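Local atomic coordinates of Serine/threonine-protein kinase-like protein ACR4 (Arabidopsis thaliana, PDB entry 7A0J), a protein that acts as a plasma-membrane receptor kinase paired with the CLE40 peptide, controlling formative cell divisions in root meristems. Residues A[17-22]-A[36-41]; A[68-71]-A[76-79]; A[141-146]-A[150-155]; A[253-258]-A[294-299]. All coordinates share one frame; numbering follows the deposited sequence.

Overall arrangement
All four contacts belong to the extracellular beta-propeller of ACR4, built from seven repeats. Interactions 1 and 2 fasten chain that follows a blade back onto the blade's own strand, a short helix in repeat 1 and an irregular segment in repeat 2; they touch where Ile-38 O and the carbon CD1 of Trp-71 pack at 3.2 Å. Interaction 3, on the other side of the chain's centre from interaction 1, is a hairpin within one blade and the only one of the four carrying cross-segment hydrogen bonds. Interaction 4 instead joins repeats 6 and 7 and is partly buried, whereas the other three are buried. Interactions 1, 2 and 4 each place apolar groups against a disulfide cysteine.

Interaction 1. Residues A[17-22]-A[36-41]; sequences VFCGLK and SAILYG
Val-17 and Ile-38 meet through their branched methyl groups, with CG1 of Val-17 lying 3.7 Å from CG2 of Ile-38. The two side chains slide past each other in opposite directions, so the second valine methyl, CG2, comes to rest beside the branch point of the isoleucine, 4.1 Å from its CB. A looser touch is added from further along the strand, where SG of Cys-19 stands 4.3 Å from the same Ile-38 CG2. That one methyl therefore faces both strand residues, and the torsion of Ile-38 explains it: CG1 is turned anti to the carbonyl carbon (chi1 -61°), which leaves CG2 anti to the backbone N and directed at the strand. Beta-branched residues suit both partners: compact and stiff, they bring methyl groups together without long flexible ends.

The strand 17-21 is the middle one of the three-stranded blade formed by repeat 1 of the seven-repeat beta-propeller, and the helix 36-41 follows the blade's last strand and packs back on the middle one. Alternation along the strand sends Val-17 and Cys-19 toward the helix, while Phe-18 points away and packs on Cys-283 and Val-285 of repeat 7. Cys-19 is fixed by its disulfide to Cys-31 on the adjacent strand, and Val-17 also rests on Cys-31. On the helical side, the backbone N of Ile-38 is hydrogen-bonded to Asn-35 OD1, and its carbonyl O to Thr-42 OG1. Inside the turn, Tyr-40 N donates to Ser-36 O at 2.9 Å.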
loop_
_atom_site.group_PDB
_atom_site.type_symbol
_atom_site.label_atom_id
_atom_site.label_comp_id
_atom_site.label_asym_id
_atom_site.label_seq_id
_atom_site.Cartn_x
_atom_site.Cartn_y
_atom_site.Cartn_z
ATOM N N VAL A 17 -7.191 -7.706 -9.099
ATOM C CA VAL A 17 -7.531 -6.387 -9.708
ATOM C C VAL A 17 -6.390 -5.398 -9.450
ATOM O O VAL A 17 -5.867 -5.359 -8.321
ATOM C CB VAL A 17 -8.879 -5.848 -9.192
ATOM C CG1 VAL A 17 -9.193 -4.470 -9.752
ATOM C CG2 VAL A 17 -10.015 -6.811 -9.499
ATOM N N PHE A 18 -6.037 -4.634 -10.484
ATOM C CA PHE A 18 -5.154 -3.445 -10.427
ATOM C C PHE A 18 -6.029 -2.208 -10.637
ATOM O O PHE A 18 -6.810 -2.188 -11.612
ATOM C CB PHE A 18 -4.054 -3.558 -11.485
ATOM C CG PHE A 18 -3.205 -2.326 -11.671
ATOM C CD1 PHE A 18 -3.630 -1.286 -12.485
ATOM C CD2 PHE A 18 -1.972 -2.213 -11.048
ATOM C CE1 PHE A 18 -2.845 -0.156 -12.660
ATOM C CE2 PHE A 18 -1.188 -1.083 -11.225
ATOM C CZ PHE A 18 -1.627 -0.056 -12.032
ATOM N N CYS A 19 -5.928 -1.228 -9.738
ATOM C CA CYS A 19 -6.580 0.101 -9.870
ATOM C C CYS A 19 -5.505 1.191 -9.824
ATOM O O CYS A 19 -4.540 1.042 -9.050
ATOM C CB CYS A 19 -7.626 0.326 -8.784
ATOM S SG CYS A 19 -8.931 -0.930 -8.778
ATOM N N GLY A 20 -5.670 2.229 -10.644
ATOM C CA GLY A 20 -4.762 3.386 -10.712
ATOM C C GLY A 20 -5.532 4.677 -10.908
ATOM O O GLY A 20 -6.650 4.620 -11.456
ATOM N N LEU A 21 -4.965 5.798 -10.462
ATOM C CA LEU A 21 -5.491 7.157 -10.747
ATOM C C LEU A 21 -5.168 7.484 -12.210
ATOM O O LEU A 21 -4.037 7.176 -12.641
ATOM C CB LEU A 21 -4.858 8.169 -9.784
ATOM C CG LEU A 21 -5.037 7.870 -8.294
ATOM C CD1 LEU A 21 -4.391 8.951 -7.443
ATOM C CD2 LEU A 21 -6.507 7.719 -7.932
ATOM N N LYS A 22 -6.127 8.055 -12.948
ATOM C CA LYS A 22 -5.962 8.420 -14.383
ATOM C C LYS A 22 -4.832 9.448 -14.504
ATOM O O LYS A 22 -4.661 10.254 -13.567
ATOM C CB LYS A 22 -7.274 8.952 -14.969
ATOM C CG LYS A 22 -8.399 7.930 -15.060
ATOM C CD LYS A 22 -9.668 8.461 -15.692
ATOM C CE LYS A 22 -9.661 8.391 -17.203
ATOM N NZ LYS A 22 -10.977 8.766 -17.773
ATOM N N SER A 36 -15.105 -9.109 -10.282
ATOM C CA SER A 36 -16.231 -8.369 -10.910
ATOM C C SER A 36 -16.857 -7.392 -9.910
ATOM O O SER A 36 -17.295 -6.312 -10.345
ATOM C CB SER A 36 -17.252 -9.324 -11.469
ATOM O OG SER A 36 -16.679 -10.107 -12.504
ATOM N N ALA A 37 -16.900 -7.751 -8.623
ATOM C CA ALA A 37 -17.394 -6.877 -7.535
ATOM C C ALA A 37 -16.611 -5.561 -7.564
ATOM O O ALA A 37 -17.249 -4.491 -7.555
ATOM C CB ALA A 37 -17.284 -7.568 -6.198
ATOM N N ILE A 38 -15.278 -5.642 -7.633
ATOM C CA ILE A 38 -14.378 -4.452 -7.655
ATOM C C ILE A 38 -14.517 -3.754 -9.014
ATOM O O ILE A 38 -14.749 -2.533 -9.022
ATOM C CB ILE A 38 -12.919 -4.843 -7.336
ATOM C CG1 ILE A 38 -12.798 -5.461 -5.941
ATOM C CG2 ILE A 38 -11.990 -3.647 -7.497
ATOM C CD1 ILE A 38 -11.425 -5.998 -5.624
ATOM N N LEU A 39 -14.397 -4.502 -10.115
ATOM C CA LEU A 39 -14.373 -3.940 -11.493
ATOM C C LEU A 39 -15.643 -3.111 -11.729
ATOM O O LEU A 39 -15.516 -1.915 -12.040
ATOM C CB LEU A 39 -14.244 -5.072 -12.515
ATOM C CG LEU A 39 -14.055 -4.627 -13.964
ATOM C CD1 LEU A 39 -12.770 -3.830 -14.126
ATOM C CD2 LEU A 39 -14.065 -5.821 -14.908
ATOM N N TYR A 40 -16.822 -3.716 -11.562
ATOM C CA TYR A 40 -18.134 -3.082 -11.861
ATOM C C TYR A 40 -18.539 -2.132 -10.727
ATOM O O TYR A 40 -19.392 -1.263 -10.972
ATOM C CB TYR A 40 -19.191 -4.150 -12.146
ATOM C CG TYR A 40 -18.941 -4.907 -13.425
ATOM C CD1 TYR A 40 -19.228 -4.338 -14.655
ATOM C CD2 TYR A 40 -18.388 -6.176 -13.412
ATOM C CE1 TYR A 40 -18.988 -5.016 -15.838
ATOM C CE2 TYR A 40 -18.142 -6.870 -14.586
ATOM C CZ TYR A 40 -18.442 -6.288 -15.805
ATOM O OH TYR A 40 -18.205 -6.966 -16.966
ATOM N N GLY A 41 -17.940 -2.280 -9.540
ATOM C CA GLY A 41 -18.186 -1.409 -8.375
ATOM C C GLY A 41 -17.335 -0.145 -8.390
ATOM O O GLY A 41 -17.568 0.723 -7.528
#

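Interaction 2. Residues A[68-71]-A[76-79]; sequences PYCW and FIQM. With EDO (1,2-ethanediol), chain G.
Tyr-69 meets the bound 1,2-ethanediol at the edge of its ring, where the diol O2 lies near the ring plane and is hydrogen-bonded to the phenol OH at a short 2.5 Å. Around this ring pack Pro-43, Leu-46 and Leu-62; the indole of Trp-71 meets the ring of Phe-48 with the planes at about 45°, and its NE1 makes a weak hydrogen bond to Thr-42 OG1. Both aromatics sit on strand 68-72, the last strand of the repeat 2 blade in the beta-propeller, and both leave it pointing away from residues 76-79, the segment folding back along it, although the end of Tyr-69 comes nearer again. The diol is probably from the crystallisation liquor, and with a phenylalanine in place of Tyr-69 its O2 would probably lose its hydroxyl partner.

Between Tyr-69 and Trp-71, Cys-70 turns toward the returning segment. Its disulfide to Cys-59 ties the strand to its neighbour, and its SG lies 4.5 Å from Ile-77 CD1, an apolar touch suited to a buried sulfur. Met-79 supplies most of the cover, its unbranched chain bent at chi2 (-63°) and chi3 (94°), which lays SD and CE against the strand. The methyl CE reaches Cys-70 CB at 4.1 Å, the base of the side chain, CB, rests 3.6 Å from Cys-70 O, and SD sits 3.4 Å from the carbonyl carbon of Trp-71.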
loop_
_atom_site.group_PDB
_atom_site.type_symbol
_atom_site.label_atom_id
_atom_site.label_comp_id
_atom_site.label_asym_id
_atom_site.label_seq_id
_atom_site.Cartn_x
_atom_site.Cartn_y
_atom_site.Cartn_z
ATOM N N PRO A 68 -11.906 7.401 3.941
ATOM C CA PRO A 68 -11.723 6.143 3.222
ATOM C C PRO A 68 -13.034 5.720 2.543
ATOM O O PRO A 68 -14.090 5.956 3.102
ATOM C CB PRO A 68 -11.284 5.127 4.289
ATOM C CG PRO A 68 -11.634 5.764 5.623
ATOM C CD PRO A 68 -11.717 7.258 5.391
ATOM N N TYR A 69 -12.930 5.142 1.343
ATOM C CA TYR A 69 -14.068 4.608 0.550
ATOM C C TYR A 69 -13.616 3.328 -0.157
ATOM O O TYR A 69 -12.727 3.407 -1.032
ATOM C CB TYR A 69 -14.569 5.645 -0.457
ATOM C CG TYR A 69 -15.839 5.256 -1.170
ATOM C CD1 TYR A 69 -17.080 5.526 -0.613
ATOM C CD2 TYR A 69 -15.807 4.609 -2.395
ATOM C CE1 TYR A 69 -18.255 5.171 -1.257
ATOM C CE2 TYR A 69 -16.973 4.248 -3.054
ATOM C CZ TYR A 69 -18.202 4.531 -2.482
ATOM O OH TYR A 69 -19.359 4.187 -3.118
ATOM N N CYS A 70 -14.202 2.190 0.229
ATOM C CA CYS A 70 -13.870 0.843 -0.302
ATOM C C CYS A 70 -14.999 0.348 -1.213
ATOM O O CYS A 70 -16.170 0.689 -0.959
ATOM C CB CYS A 70 -13.626 -0.149 0.828
ATOM S SG CYS A 70 -12.374 0.411 2.011
ATOM N N TRP A 71 -14.644 -0.424 -2.241
ATOM C CA TRP A 71 -15.604 -1.126 -3.132
ATOM C C TRP A 71 -15.085 -2.535 -3.432
ATOM O O TRP A 71 -13.862 -2.770 -3.298
ATOM C CB TRP A 71 -15.883 -0.307 -4.397
ATOM C CG TRP A 71 -14.707 -0.074 -5.295
ATOM C CD1 TRP A 71 -14.400 -0.765 -6.430
ATOM C CD2 TRP A 71 -13.715 0.961 -5.178
ATOM N NE1 TRP A 71 -13.277 -0.250 -7.015
ATOM C CE2 TRP A 71 -12.832 0.810 -6.270
ATOM C CE3 TRP A 71 -13.476 1.988 -4.257
ATOM C CZ2 TRP A 71 -11.732 1.644 -6.458
ATOM C CZ3 TRP A 71 -12.392 2.815 -4.447
ATOM C CH2 TRP A 71 -11.531 2.642 -5.532
ATOM N N PHE A 76 -15.108 -9.737 5.717
ATOM C CA PHE A 76 -14.315 -9.300 6.898
ATOM C C PHE A 76 -14.433 -7.786 7.120
ATOM O O PHE A 76 -14.337 -7.371 8.293
ATOM C CB PHE A 76 -12.862 -9.756 6.742
ATOM C CG PHE A 76 -12.693 -11.255 6.721
ATOM C CD1 PHE A 76 -12.914 -12.008 7.866
ATOM C CD2 PHE A 76 -12.331 -11.917 5.558
ATOM C CE1 PHE A 76 -12.766 -13.387 7.849
ATOM C CE2 PHE A 76 -12.181 -13.295 5.543
ATOM C CZ PHE A 76 -12.399 -14.028 6.688
ATOM N N ILE A 77 -14.620 -6.987 6.063
ATOM C CA ILE A 77 -14.833 -5.510 6.173
ATOM C C ILE A 77 -16.065 -5.096 5.359
ATOM O O ILE A 77 -16.426 -5.813 4.405
ATOM C CB ILE A 77 -13.591 -4.704 5.736
ATOM C CG1 ILE A 77 -13.183 -4.986 4.288
ATOM C CG2 ILE A 77 -12.429 -4.915 6.695
ATOM C CD1 ILE A 77 -12.594 -3.786 3.586
ATOM N N GLN A 78 -16.657 -3.960 5.737
ATOM C CA GLN A 78 -17.803 -3.323 5.032
ATOM C C GLN A 78 -17.254 -2.405 3.931
ATOM O O GLN A 78 -16.146 -1.864 4.123
ATOM C CB GLN A 78 -18.697 -2.563 6.018
ATOM C CG GLN A 78 -18.016 -1.408 6.751
ATOM C CD GLN A 78 -17.312 -1.810 8.025
ATOM O OE1 GLN A 78 -17.379 -2.955 8.470
ATOM N NE2 GLN A 78 -16.618 -0.860 8.627
ATOM N N MET A 79 -18.005 -2.250 2.837
ATOM C CA MET A 79 -17.639 -1.381 1.686
ATOM C C MET A 79 -18.167 0.039 1.930
ATOM O O MET A 79 -18.856 0.253 2.946
ATOM C CB MET A 79 -18.211 -1.943 0.381
ATOM C CG MET A 79 -17.676 -3.323 0.026
ATOM S SD MET A 79 -15.881 -3.351 -0.261
ATOM C CE MET A 79 -15.275 -3.814 1.361
HETATM C C1 EDO G . -20.795 4.199 -6.598
HETATM O O1 EDO G . -20.663 5.396 -5.861
HETATM C C2 EDO G . -19.555 3.385 -6.617
HETATM O O2 EDO G . -19.134 2.959 -5.334
#

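Interaction 3. Residues A[141-146]-A[150-155]; sequences HSLSAG and NCALSS
Ser-144 and Cys-151 form a hydrogen-bonded pair of the antiparallel hairpin 139-145/150-154, a unit of the repeat 4 blade in this RCC1-type beta-propeller. Cys-151 N donates to Ser-144 O at 2.7 Å in a nearly straight bond (169°). In return Ser-144 N reaches Cys-151 O at 3.0 Å, but from above the carbonyl plane, 43° out of it. The second pair is more regular: His-141 N gives to Leu-153 O at 2.9 Å and Leu-153 N to His-141 O at 2.8 Å.

Between the pairs the register slips by one residue, a beta bulge in which Ser-142 and Leu-143 stand opposite Ala-152. Their amides turn out of the ladder and are hydrogen-bonded to the carboxylate of Glu-93 on strand 91-96. The bulge also brings Ser-142 OG within 2.8 Å of His-141 ND1, a hydrogen bond that restrains the imidazole. With CG between the backbone N and the carbonyl carbon (chi1 65°), His-141 lays one ring face against Leu-153 CB in a CH-pi contact, and Ser-155 CA stands at its edge. Replacing His-141 by alanine is likely to leave Ser-142 OG without its imidazole mate and Leu-153 CB without its aromatic cover. Ser-144 suits a polar niche, its OG bonded to Ser-3 OG and Ala-186 N, while Cys-151 is disulfide-linked to Cys-162. From within the bulge, Leu-143 CD1 packs against the small Ala-152 CB at 3.9 Å.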
loop_
_atom_site.group_PDB
_atom_site.type_symbol
_atom_site.label_atom_id
_atom_site.label_comp_id
_atom_site.label_asym_id
_atom_site.label_seq_id
_atom_site.Cartn_x
_atom_site.Cartn_y
_atom_site.Cartn_z
ATOM N N HIS A 141 3.539 9.119 9.720
ATOM C CA HIS A 141 3.132 9.193 8.291
ATOM C C HIS A 141 3.554 7.897 7.589
ATOM O O HIS A 141 4.115 7.012 8.270
ATOM C CB HIS A 141 3.715 10.449 7.627
ATOM C CG HIS A 141 5.205 10.455 7.543
ATOM N ND1 HIS A 141 5.880 10.049 6.410
ATOM C CD2 HIS A 141 6.148 10.818 8.439
ATOM C CE1 HIS A 141 7.178 10.161 6.612
ATOM N NE2 HIS A 141 7.368 10.630 7.848
ATOM N N SER A 142 3.289 7.794 6.284
ATOM C CA SER A 142 3.672 6.651 5.413
ATOM C C SER A 142 3.142 5.336 5.998
ATOM O O SER A 142 3.945 4.401 6.187
ATOM C CB SER A 142 5.169 6.615 5.217
ATOM O OG SER A 142 5.637 7.844 4.679
ATOM N N LEU A 143 1.835 5.271 6.276
ATOM C CA LEU A 143 1.128 4.029 6.694
ATOM C C LEU A 143 1.389 2.929 5.655
ATOM O O LEU A 143 1.381 3.238 4.446
ATOM C CB LEU A 143 -0.376 4.304 6.831
ATOM C CG LEU A 143 -0.885 4.545 8.252
ATOM C CD1 LEU A 143 -0.164 5.711 8.909
ATOM C CD2 LEU A 143 -2.387 4.789 8.245
ATOM N N SER A 144 1.622 1.698 6.118
ATOM C CA SER A 144 1.820 0.495 5.269
ATOM C C SER A 144 1.297 -0.735 6.014
ATOM O O SER A 144 1.699 -0.937 7.179
ATOM C CB SER A 144 3.264 0.336 4.870
ATOM O OG SER A 144 3.371 -0.353 3.633
ATOM N N ALA A 145 0.433 -1.517 5.361
ATOM C CA ALA A 145 -0.340 -2.625 5.968
ATOM C C ALA A 145 0.287 -3.975 5.601
ATOM O O ALA A 145 0.581 -4.191 4.407
ATOM C CB ALA A 145 -1.774 -2.548 5.511
ATOM N N GLY A 146 0.483 -4.837 6.604
ATOM C CA GLY A 146 0.785 -6.270 6.429
ATOM C C GLY A 146 -0.473 -7.110 6.556
ATOM O O GLY A 146 -1.569 -6.521 6.592
ATOM N N ASN A 150 0.136 -3.436 10.960
ATOM C CA ASN A 150 0.240 -2.167 10.188
ATOM C C ASN A 150 1.444 -1.378 10.717
ATOM O O ASN A 150 1.682 -1.415 11.942
ATOM C CB ASN A 150 -1.059 -1.358 10.257
ATOM C CG ASN A 150 -1.306 -0.523 9.019
ATOM O OD1 ASN A 150 -0.592 0.443 8.756
ATOM N ND2 ASN A 150 -2.322 -0.881 8.251
ATOM N N CYS A 151 2.186 -0.711 9.828
ATOM C CA CYS A 151 3.405 0.073 10.167
ATOM C C CYS A 151 3.237 1.529 9.729
ATOM O O CYS A 151 2.265 1.828 9.011
ATOM C CB CYS A 151 4.652 -0.517 9.519
ATOM S SG CYS A 151 5.013 -2.203 10.071
ATOM N N ALA A 152 4.160 2.387 10.166
ATOM C CA ALA A 152 4.237 3.827 9.831
ATOM C C ALA A 152 5.621 4.358 10.214
ATOM O O ALA A 152 6.299 3.708 11.040
ATOM C CB ALA A 152 3.141 4.582 10.542
ATOM N N LEU A 153 6.022 5.487 9.623
ATOM C CA LEU A 153 7.303 6.178 9.920
ATOM C C LEU A 153 7.035 7.332 10.887
ATOM O O LEU A 153 6.047 8.060 10.679
ATOM C CB LEU A 153 7.926 6.687 8.617
ATOM C CG LEU A 153 8.445 5.607 7.670
ATOM C CD1 LEU A 153 8.974 6.226 6.385
ATOM C CD2 LEU A 153 9.520 4.765 8.341
ATOM N N SER A 154 7.886 7.474 11.906
ATOM C CA SER A 154 7.910 8.624 12.844
ATOM C C SER A 154 8.315 9.883 12.071
ATOM O O SER A 154 9.370 9.850 11.409
ATOM C CB SER A 154 8.837 8.358 14.002
ATOM O OG SER A 154 8.965 9.506 14.828
ATOM N N SER A 155 7.497 10.937 12.140
ATOM C CA SER A 155 7.721 12.243 11.465
ATOM C C SER A 155 8.954 12.937 12.059
ATOM O O SER A 155 9.615 13.694 11.320
ATOM C CB SER A 155 6.495 13.117 11.563
ATOM O OG SER A 155 6.739 14.402 11.008
#

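Interaction 4. Residues A[253-258]-A[294-299]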
loop_
_atom_site.group_PDB
_atom_site.type_symbol
_atom_site.label_atom_id
_atom_site.label_comp_id
_atom_site.label_asym_id
_atom_site.label_seq_id
_atom_site.Cartn_x
_atom_site.Cartn_y
_atom_site.Cartn_z
ATOM N N ALA A 253 12.818 -3.224 -12.768
ATOM C CA ALA A 253 12.184 -3.991 -11.672
ATOM C C ALA A 253 13.125 -5.117 -11.234
ATOM O O ALA A 253 13.718 -5.770 -12.113
ATOM C CB ALA A 253 10.849 -4.537 -12.118
ATOM N N VAL A 254 13.257 -5.318 -9.922
ATOM C CA VAL A 254 13.972 -6.475 -9.303
ATOM C C VAL A 254 13.117 -6.973 -8.134
ATOM O O VAL A 254 12.613 -6.124 -7.373
ATOM C CB VAL A 254 15.403 -6.098 -8.864
ATOM C CG1 VAL A 254 15.430 -4.886 -7.944
ATOM C CG2 VAL A 254 16.130 -7.272 -8.224
ATOM N N CYS A 255 12.942 -8.294 -8.025
ATOM C CA CYS A 255 12.155 -8.968 -6.958
ATOM C C CYS A 255 13.034 -9.989 -6.229
ATOM O O CYS A 255 13.992 -10.496 -6.841
ATOM C CB CYS A 255 10.916 -9.646 -7.531
ATOM S SG CYS A 255 9.800 -8.498 -8.380
ATOM N N TRP A 256 12.709 -10.264 -4.965
ATOM C CA TRP A 256 13.449 -11.197 -4.074
ATOM C C TRP A 256 12.511 -11.699 -2.971
ATOM O O TRP A 256 11.504 -11.017 -2.701
ATOM C CB TRP A 256 14.687 -10.498 -3.494
ATOM C CG TRP A 256 14.359 -9.359 -2.577
ATOM C CD1 TRP A 256 14.241 -9.410 -1.219
ATOM C CD2 TRP A 256 14.092 -7.995 -2.951
ATOM N NE1 TRP A 256 13.922 -8.176 -0.722
ATOM C CE2 TRP A 256 13.825 -7.286 -1.759
ATOM C CE3 TRP A 256 14.053 -7.304 -4.169
ATOM C CZ2 TRP A 256 13.525 -5.925 -1.756
ATOM C CZ3 TRP A 256 13.758 -5.959 -4.162
ATOM C CH2 TRP A 256 13.496 -5.280 -2.970
ATOM N N GLY A 257 12.838 -12.844 -2.362
ATOM C CA GLY A 257 12.106 -13.420 -1.217
ATOM C C GLY A 257 12.013 -14.933 -1.302
ATOM O O GLY A 257 12.881 -15.543 -1.958
ATOM N N PHE A 258 10.999 -15.512 -0.650
ATOM C CA PHE A 258 10.719 -16.972 -0.611
ATOM C C PHE A 258 10.107 -17.412 -1.947
ATOM O O PHE A 258 10.485 -18.486 -2.455
ATOM N N VAL A 294 0.856 -4.156 -16.862
ATOM C CA VAL A 294 1.952 -5.157 -17.022
ATOM C C VAL A 294 2.165 -5.836 -15.664
ATOM O O VAL A 294 2.711 -5.180 -14.758
ATOM C CB VAL A 294 3.250 -4.507 -17.540
ATOM C CG1 VAL A 294 4.345 -5.541 -17.758
ATOM C CG2 VAL A 294 3.016 -3.701 -18.808
ATOM N N CYS A 295 1.738 -7.095 -15.530
ATOM C CA CYS A 295 1.756 -7.863 -14.257
ATOM C C CYS A 295 2.415 -9.227 -14.469
ATOM O O CYS A 295 2.315 -9.772 -15.586
ATOM C CB CYS A 295 0.351 -8.050 -13.700
ATOM S SG CYS A 295 -0.565 -6.496 -13.549
ATOM N N TRP A 296 3.060 -9.742 -13.422
ATOM C CA TRP A 296 3.747 -11.059 -13.401
ATOM C C TRP A 296 3.560 -11.718 -12.033
ATOM O O TRP A 296 3.502 -10.986 -11.022
ATOM C CB TRP A 296 5.223 -10.900 -13.791
ATOM C CG TRP A 296 6.062 -10.158 -12.797
ATOM C CD1 TRP A 296 6.809 -10.686 -11.783
ATOM C CD2 TRP A 296 6.259 -8.735 -12.739
ATOM N NE1 TRP A 296 7.447 -9.689 -11.095
ATOM C CE2 TRP A 296 7.132 -8.481 -11.660
ATOM C CE3 TRP A 296 5.779 -7.651 -13.486
ATOM C CZ2 TRP A 296 7.532 -7.191 -11.314
ATOM C CZ3 TRP A 296 6.175 -6.376 -13.143
ATOM C CH2 TRP A 296 7.040 -6.152 -12.072
ATOM N N GLY A 297 3.429 -13.048 -12.022
ATOM C CA GLY A 297 3.244 -13.863 -10.807
ATOM C C GLY A 297 4.575 -14.338 -10.256
ATOM O O GLY A 297 5.493 -14.582 -11.064
ATOM N N LEU A 298 4.683 -14.452 -8.929
ATOM C CA LEU A 298 5.898 -14.949 -8.226
ATOM C C LEU A 298 5.515 -15.397 -6.807
ATOM O O LEU A 298 5.506 -14.553 -5.890
ATOM C CB LEU A 298 6.988 -13.867 -8.244
ATOM C CG LEU A 298 6.666 -12.507 -7.614
ATOM C CD1 LEU A 298 7.921 -11.652 -7.540
ATOM C CD2 LEU A 298 5.578 -11.762 -8.377
ATOM N N GLY A 299 5.189 -16.685 -6.651
ATOM C CA GLY A 299 4.736 -17.293 -5.384
ATOM C C GLY A 299 3.535 -18.198 -5.595
ATOM O O GLY A 299 3.609 -19.405 -5.362
#
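Cys-255 presents its sulfur to the edge of the Trp-296 indole, close to the ring plane. SG lies 4.9 Å from the centroid of the five-membered ring and 89° off its normal, a sulfur-aromatic contact at the rim and not over a face. It bridges two blades of the beta-propeller: strand 253-257 is the last strand of the repeat 6 sheet, and strand 294-297 the last of repeat 7.

The indole reaches from repeat 7 to repeat 6. Its CG sits between the backbone N and the carbonyl carbon (chi1 68°), a rotation that swings the bicycle toward repeat 6, with NE1 3.8 Å and CZ2 3.9 Å from the sulfur. Farther along the rim, CH2 approaches Ala-253 CB at 4.1 Å, obliquely to the ring. The small methyl lets the strand come close to the indole. Ala-253 and Cys-255, two apart on the strand, both direct their side chains toward repeat 7.

The broad indole suits this seam, offering an apolar rim together with one polar N-H. NE1 is engaged by a weak hydrogen bond to Pro-265 O, in the chain linking the two blades, and the ring also touches Pro-267. The sulfur is held in turn by the disulfide Cys-255 to Cys-244. Leu-298, past the end of the strand, adds a second touch to the same cysteine, resting on Tyr-242 and Thr-282 as well. Its methyl CD1 reaches Cys-255 CB at 3.6 Å and SG at 3.8 Å.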